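Local coordinates for protein triacylglycerol lipase (Yarrowia lipolytica, PDB 3O0D) that probably hydrolyses the ester bonds of triacylglycerols, as an extracellular, glycosylated lipase of the alpha/beta-hydrolase fold, at residues Y15-K20 with L183-G188; G164-L169 with P190-A195. All coordinates share one frame; numbering follows the deposited sequence.

Overall arrangement
Contacts 1 and 2 lie with their centres about 15 Å apart, each about 8 Å from the centre of the chain. Along the sequence their segments interleave: 15-20, 164-169, 183-188, 190-195. Strand 183-187, a parallel inner strand of the mixed sheet, joins them. In contact 1 it receives helix 12-27 on one face; on the other, T186 and V184 pack on helix 163-177, T186 CG2 coming 3.4 Å from G165 O. Contact 2 then sets the loop after that strand against the same helix. This is the layered helix-sheet-helix build of an alpha/beta hydrolase, with the probable nucleophile elbow leading into helix 163-177.

Contact 1: Y15-K20 with L183-G188; sequences YNFFEK and LVVTLG
F17, on helix 12-27, brings the CE1-CZ side of its ring to L183 and V185 on strand 183-187, joining an N-terminal helix to the central sheet of the alpha/beta-hydrolase fold. F17 gives up the most surface here, followed by V185 and L183. Its CG stands anti to the backbone N (chi1 163°), a torsion that carries the ring nearer to the strand than the CB direction alone would suggest. L183 approaches from the opposite direction and sets CD2 at the ring edge, close to the ring plane, 3.9 Å from F17 CE1. The other methyl also takes part: L183 CD1 is 4.1 Å from F17 CZ. L183 and V185, two residues apart on an extended strand, both direct CB toward the helix, whereas V184 and T186 serve the other face of the sheet. Y21 and Y223 each meet the F17 ring edge-to-face, and Y21 also touches L183 and V185, so the ring sits among aromatic and aliphatic neighbours. The contact is wholly apolar, and the strand itself is held by backbone bonds to its neighbours, such as V185 with V158. V185 completes the contact more loosely, its CG2 lying obliquely to the F17 ring, 4.3 Å from F17 CZ.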
ATOM      1  N   TYR A  15      17.036   0.462   1.338  1.00  7.40           N
ATOM      2  CA  TYR A  15      16.472  -0.510   2.268  1.00  7.95           C
ATOM      3  C   TYR A  15      15.872   0.241   3.500  1.00  8.96           C
ATOM      4  O   TYR A  15      14.766  -0.054   3.950  1.00  8.10           O
ATOM      5  CB  TYR A  15      17.648  -1.412   2.793  1.00  7.06           C
ATOM      6  CG  TYR A  15      17.230  -2.461   3.804  1.00  9.52           C
ATOM      7  CD1 TYR A  15      17.245  -3.818   3.408  1.00  8.51           C
ATOM      8  CD2 TYR A  15      16.957  -2.118   5.165  1.00  7.92           C
ATOM      9  CE1 TYR A  15      16.914  -4.819   4.329  1.00  8.08           C
ATOM     10  CE2 TYR A  15      16.632  -3.126   6.132  1.00  9.31           C
ATOM     11  CZ  TYR A  15      16.629  -4.444   5.672  1.00  8.27           C
ATOM     12  OH  TYR A  15      16.264  -5.370   6.624  1.00 11.06           O
ATOM     13  N   ASN A  16      16.587   1.301   4.015  1.00  7.37           N
ATOM     14  CA  ASN A  16      16.108   2.007   5.196  1.00  8.72           C
ATOM     15  C   ASN A  16      14.775   2.805   4.893  1.00  7.58           C
ATOM     16  O   ASN A  16      13.898   2.917   5.801  1.00  9.60           O
ATOM     17  CB  ASN A  16      17.122   3.030   5.682  1.00  9.68           C
ATOM     18  CG  ASN A  16      18.393   2.367   6.221  1.00  9.89           C
ATOM     19  OD1 ASN A  16      18.407   1.185   6.495  1.00 10.00           O
ATOM     20  ND2 ASN A  16      19.484   3.162   6.320  1.00  9.62           N
ATOM     21  N   PHE A  17      14.650   3.206   3.628  1.00  7.68           N
ATOM     22  CA  PHE A  17      13.483   3.908   3.166  1.00  8.36           C
ATOM     23  C   PHE A  17      12.278   2.938   3.147  1.00  8.45           C
ATOM     24  O   PHE A  17      11.201   3.248   3.717  1.00  8.85           O
ATOM     25  CB  PHE A  17      13.803   4.398   1.776  1.00 10.23           C
ATOM     26  CG  PHE A  17      12.579   4.816   0.955  1.00  8.99           C
ATOM     27  CD1 PHE A  17      11.970   6.073   1.111  1.00 12.25           C
ATOM     28  CD2 PHE A  17      12.199   3.968  -0.059  1.00 14.98           C
ATOM     29  CE1 PHE A  17      10.890   6.406   0.165  1.00 13.83           C
ATOM     30  CE2 PHE A  17      11.143   4.262  -0.913  1.00 18.21           C
ATOM     31  CZ  PHE A  17      10.504   5.483  -0.774  1.00 17.96           C
ATOM     32  N   PHE A  18      12.476   1.738   2.625  1.00  8.41           N
ATOM     33  CA  PHE A  18      11.363   0.788   2.661  1.00  8.76           C
ATOM     34  C   PHE A  18      10.990   0.425   4.093  1.00  9.15           C
ATOM     35  O   PHE A  18       9.850   0.346   4.428  1.00  9.31           O
ATOM     36  CB  PHE A  18      11.701  -0.458   1.859  1.00  8.53           C
ATOM     37  CG  PHE A  18      11.911  -0.194   0.383  1.00  7.81           C
ATOM     38  CD1 PHE A  18      10.993   0.528  -0.353  1.00  7.94           C
ATOM     39  CD2 PHE A  18      13.003  -0.682  -0.280  1.00  8.59           C
ATOM     40  CE1 PHE A  18      11.177   0.737  -1.672  1.00  7.52           C
ATOM     41  CE2 PHE A  18      13.180  -0.458  -1.619  1.00  8.72           C
ATOM     42  CZ  PHE A  18      12.294   0.260  -2.304  1.00  7.33           C
ATOM     43  N   GLU A  19      11.991   0.185   4.916  1.00  8.20           N
ATOM     44  CA  GLU A  19      11.735  -0.159   6.336  1.00  8.34           C
ATOM     45  C   GLU A  19      10.958   0.895   7.026  1.00  7.39           C
ATOM     46  O   GLU A  19      10.056   0.613   7.819  1.00  7.60           O
ATOM     47  CB  GLU A  19      13.082  -0.450   7.009  1.00  8.24           C
ATOM     48  CG  GLU A  19      12.971  -0.766   8.505  1.00  9.29           C
ATOM     49  CD  GLU A  19      14.388  -1.024   9.109  1.00 13.94           C
ATOM     50  OE1 GLU A  19      15.193  -0.070   9.142  1.00 16.92           O
ATOM     51  OE2 GLU A  19      14.614  -2.198   9.478  1.00 16.33           O
ATOM     52  N   LYS A  20      11.298   2.154   6.729  1.00  7.52           N
ATOM     53  CA  LYS A  20      10.525   3.260   7.277  1.00  6.34           C
ATOM     54  C   LYS A  20       8.998   3.164   7.044  1.00  6.24           C
ATOM     55  O   LYS A  20       8.222   3.306   8.063  1.00  9.13           O
ATOM     56  CB  LYS A  20      11.061   4.611   6.724  1.00  8.10           C
ATOM     57  CG  LYS A  20      10.116   5.755   7.107  1.00  8.86           C
ATOM     58  CD  LYS A  20      10.752   7.060   6.504  1.00 12.21           C
ATOM     59  CE  LYS A  20       9.732   8.186   6.597  1.00 12.50           C
ATOM     60  NZ  LYS A  20      10.316   9.476   6.064  1.00 12.14           N
ATOM     61  N   LEU A 183       3.822  10.275  -2.676  1.00  9.78           N
ATOM     62  CA  LEU A 183       4.597   8.992  -2.646  1.00  9.35           C
ATOM     63  C   LEU A 183       3.649   7.907  -2.145  1.00  7.37           C
ATOM     64  O   LEU A 183       2.967   8.143  -1.208  1.00 11.88           O
ATOM     65  CB  LEU A 183       5.741   9.181  -1.604  1.00  9.52           C
ATOM     66  CG  LEU A 183       6.533   7.858  -1.392  1.00  9.93           C
ATOM     67  CD1 LEU A 183       7.228   7.175  -2.611  1.00 12.35           C
ATOM     68  CD2 LEU A 183       7.505   8.244  -0.226  1.00 15.73           C
ATOM     69  N   VAL A 184       3.647   6.768  -2.837  1.00 10.60           N
ATOM     70  CA  VAL A 184       2.715   5.633  -2.450  1.00  9.28           C
ATOM     71  C   VAL A 184       3.628   4.430  -2.208  1.00  7.26           C
ATOM     72  O   VAL A 184       4.422   4.063  -3.093  1.00 10.79           O
ATOM     73  CB  VAL A 184       1.818   5.337  -3.636  1.00 11.20           C
ATOM     74  CG1 VAL A 184       0.959   4.128  -3.339  1.00 13.66           C
ATOM     75  CG2 VAL A 184       0.900   6.518  -3.870  1.00 17.10           C
ATOM     76  N   VAL A 185       3.519   3.872  -1.011  1.00  8.91           N
ATOM     77  CA  VAL A 185       4.314   2.631  -0.792  1.00  7.70           C
ATOM     78  C   VAL A 185       3.253   1.674  -0.181  1.00  7.18           C
ATOM     79  O   VAL A 185       2.688   1.972   0.863  1.00 11.17           O
ATOM     80  CB  VAL A 185       5.395   2.839   0.285  1.00  8.70           C
ATOM     81  CG1 VAL A 185       6.139   1.480   0.558  1.00  9.69           C
ATOM     82  CG2 VAL A 185       6.490   3.903  -0.271  1.00  8.76           C
ATOM     83  N   THR A 186       3.131   0.514  -0.787  1.00  9.28           N
ATOM     84  CA  THR A 186       2.145  -0.438  -0.215  1.00 10.12           C
ATOM     85  C   THR A 186       2.930  -1.676   0.222  1.00  9.14           C
ATOM     86  O   THR A 186       3.990  -1.957  -0.339  1.00  9.90           O
ATOM     87  CB  THR A 186       1.084  -0.809  -1.298  1.00  7.84           C
ATOM     88  OG1 THR A 186       1.594  -1.650  -2.288  1.00 10.41           O
ATOM     89  CG2 THR A 186       0.509   0.484  -2.027  1.00 14.39           C
ATOM     90  N   LEU A 187       2.346  -2.459   1.140  1.00  8.22           N
ATOM     91  CA  LEU A 187       3.019  -3.712   1.583  1.00  7.36           C
ATOM     92  C   LEU A 187       1.946  -4.793   1.580  1.00  7.14           C
ATOM     93  O   LEU A 187       0.871  -4.605   2.182  1.00 10.75           O
ATOM     94  CB  LEU A 187       3.552  -3.512   2.994  1.00  7.87           C
ATOM     95  CG  LEU A 187       4.581  -2.335   3.085  1.00  8.62           C
ATOM     96  CD1 LEU A 187       3.931  -1.093   3.783  1.00  9.84           C
ATOM     97  CD2 LEU A 187       5.786  -2.784   4.052  1.00 10.51           C
ATOM     98  N   GLY A 188       2.272  -5.911   0.937  1.00  9.19           N
ATOM     99  CA  GLY A 188       1.394  -7.072   1.010  1.00  8.51           C
ATOM    100  C   GLY A 188       0.052  -6.692   0.273  1.00 11.19           C
ATOM    101  O   GLY A 188      -1.030  -7.087   0.747  1.00 10.72           O
TER

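Contact 2: G164-L169 with P190-A195; sequences GGAAAL and PIVGNA
None of the side chains that touch here is planar; the puckered ring of P190 presents its CG corner to A166, with P190 CG 4.0 Å and P190 CD 4.2 Å from A166 CB. F129 of helix 127-150 touches both A166 and P190, adding an aromatic neighbour to this pair. V192 buries about as much surface as A166 and supplies the second half of the grip. With CG1 anti to the backbone N (chi1 169°), V192 CG2 is the branch turned to the helix, 3.9 Å from A166 CB. V192 CG2 also reaches the helix backbone, 4.0 Å from A166 CA; the CA atoms of A166 and V192 are 6.4 Å apart. One helical turn on, L169 crosses V192 obliquely and brings CD2 to 4.1 Å from V192 CG2, so that A166 and L169 together hold one methyl. The nearest atom of the L169 side chain is about 4 Å from a bound potassium ion, which this apolar group does not coordinate. Beyond the packed residues, N194 N-caps helix 195-206 through OD1 to the F197 backbone N. Helix 163-177 begins just after S162, and G164 would be the last glycine of a GxSxG pattern; the turn into the helix is consistent with the nucleophile elbow of alpha/beta hydrolases, and the contact packs the first turns of the helix that follows it against the loop after the next strand.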
ATOM      1  N   GLY A 164      -5.232  -2.145   3.629  1.00 12.48           N
ATOM      2  CA  GLY A 164      -4.626  -0.778   3.713  1.00 12.61           C
ATOM      3  C   GLY A 164      -3.773  -0.449   2.504  1.00 12.82           C
ATOM      4  O   GLY A 164      -3.735   0.704   2.066  1.00 11.80           O
ATOM      5  N   GLY A 165      -3.059  -1.421   1.920  1.00 12.89           N
ATOM      6  CA  GLY A 165      -2.217  -1.163   0.798  1.00 14.44           C
ATOM      7  C   GLY A 165      -3.087  -0.917  -0.447  1.00 14.87           C
ATOM      8  O   GLY A 165      -2.776  -0.152  -1.324  1.00 13.16           O
ATOM      9  N   ALA A 166      -4.160  -1.705  -0.593  1.00 12.19           N
ATOM     10  CA  ALA A 166      -5.076  -1.420  -1.703  1.00 13.63           C
ATOM     11  C   ALA A 166      -5.681  -0.044  -1.570  1.00 11.08           C
ATOM     12  O   ALA A 166      -5.744   0.654  -2.628  1.00 13.95           O
ATOM     13  CB  ALA A 166      -6.219  -2.563  -1.696  1.00 12.33           C
ATOM     14  N   ALA A 167      -6.172   0.337  -0.398  1.00 10.95           N
ATOM     15  CA  ALA A 167      -6.777   1.664  -0.140  1.00 11.51           C
ATOM     16  C   ALA A 167      -5.660   2.725  -0.441  1.00 14.24           C
ATOM     17  O   ALA A 167      -5.947   3.767  -1.073  1.00 15.80           O
ATOM     18  CB  ALA A 167      -7.250   1.813   1.290  1.00 13.12           C
ATOM     19  N   ALA A 168      -4.430   2.456  -0.064  1.00 12.80           N
ATOM     20  CA  ALA A 168      -3.361   3.441  -0.296  1.00 12.06           C
ATOM     21  C   ALA A 168      -3.031   3.705  -1.769  1.00 11.78           C
ATOM     22  O   ALA A 168      -2.830   4.805  -2.184  1.00 13.19           O
ATOM     23  CB  ALA A 168      -2.077   3.058   0.503  1.00 10.94           C
ATOM     24  N   LEU A 169      -2.977   2.655  -2.522  1.00 11.81           N
ATOM     25  CA  LEU A 169      -2.783   2.719  -3.975  1.00 10.87           C
ATOM     26  C   LEU A 169      -3.881   3.601  -4.629  1.00 12.12           C
ATOM     27  O   LEU A 169      -3.573   4.591  -5.343  1.00 12.63           O
ATOM     28  CB  LEU A 169      -2.671   1.357  -4.607  1.00 13.09           C
ATOM     29  CG  LEU A 169      -2.628   1.400  -6.112  1.00 13.09           C
ATOM     30  CD1 LEU A 169      -1.358   2.231  -6.537  1.00 15.70           C
ATOM     31  CD2 LEU A 169      -2.645   0.051  -6.884  1.00 14.59           C
ATOM     32  N   PRO A 190      -3.000  -6.570  -2.320  1.00 10.32           N
ATOM     33  CA  PRO A 190      -3.642  -7.480  -3.270  1.00 13.22           C
ATOM     34  C   PRO A 190      -3.792  -6.805  -4.657  1.00 12.74           C
ATOM     35  O   PRO A 190      -3.575  -5.538  -4.751  1.00 12.85           O
ATOM     36  CB  PRO A 190      -5.025  -7.748  -2.591  1.00 10.61           C
ATOM     37  CG  PRO A 190      -5.337  -6.475  -1.781  1.00 13.69           C
ATOM     38  CD  PRO A 190      -3.878  -6.006  -1.302  1.00  9.74           C
ATOM     39  N   ILE A 191      -4.064  -7.576  -5.724  1.00 12.85           N
ATOM     40  CA  ILE A 191      -4.265  -7.001  -7.046  1.00 13.72           C
ATOM     41  C   ILE A 191      -5.574  -6.172  -7.060  1.00 16.79           C
ATOM     42  O   ILE A 191      -6.618  -6.678  -6.644  1.00 19.95           O
ATOM     43  CB  ILE A 191      -4.367  -8.125  -8.069  1.00 13.52           C
ATOM     44  CG1 ILE A 191      -3.160  -9.033  -8.009  1.00 15.45           C
ATOM     45  CG2 ILE A 191      -4.406  -7.510  -9.528  1.00 12.36           C
ATOM     46  CD1 ILE A 191      -3.379 -10.380  -8.725  1.00 15.85           C
ATOM     47  N   VAL A 192      -5.506  -4.926  -7.488  1.00 17.71           N
ATOM     48  CA  VAL A 192      -6.599  -3.999  -7.332  1.00 18.81           C
ATOM     49  C   VAL A 192      -7.615  -4.023  -8.525  1.00 17.46           C
ATOM     50  O   VAL A 192      -8.864  -3.877  -8.314  1.00 17.97           O
ATOM     51  CB  VAL A 192      -5.992  -2.581  -7.040  1.00 21.16           C
ATOM     52  CG1 VAL A 192      -7.037  -1.536  -7.128  1.00 23.46           C
ATOM     53  CG2 VAL A 192      -5.391  -2.602  -5.528  1.00 19.90           C
ATOM     54  N   GLY A 193      -7.101  -4.132  -9.720  1.00 15.83           N
ATOM     55  CA  GLY A 193      -7.958  -3.969 -10.937  1.00 16.73           C
ATOM     56  C   GLY A 193      -7.541  -4.765 -12.136  1.00 18.36           C
ATOM     57  O   GLY A 193      -6.726  -5.678 -12.079  1.00 19.05           O
ATOM     58  N   ASN A 194      -8.060  -4.361 -13.290  1.00 16.90           N
ATOM     59  CA  ASN A 194      -7.806  -5.072 -14.497  1.00 18.39           C
ATOM     60  C   ASN A 194      -6.651  -4.525 -15.345  1.00 19.10           C
ATOM     61  O   ASN A 194      -5.902  -3.668 -14.879  1.00 19.59           O
ATOM     62  CB  ASN A 194      -9.175  -5.099 -15.263  1.00 19.07           C
ATOM     63  CG  ASN A 194      -9.467  -3.751 -15.908  1.00 23.80           C
ATOM     64  OD1 ASN A 194      -8.944  -2.711 -15.466  1.00 20.13           O
ATOM     65  ND2 ASN A 194     -10.290  -3.755 -16.993  1.00 27.48           N
ATOM     66  N   ALA A 195      -6.435  -5.064 -16.546  1.00 18.46           N
ATOM     67  CA  ALA A 195      -5.280  -4.669 -17.373  1.00 19.37           C
ATOM     68  C   ALA A 195      -5.392  -3.198 -17.771  1.00 20.67           C
ATOM     69  O   ALA A 195      -4.426  -2.449 -17.720  1.00 20.36           O
ATOM     70  CB  ALA A 195      -5.104  -5.589 -18.590  1.00 22.42           C
TER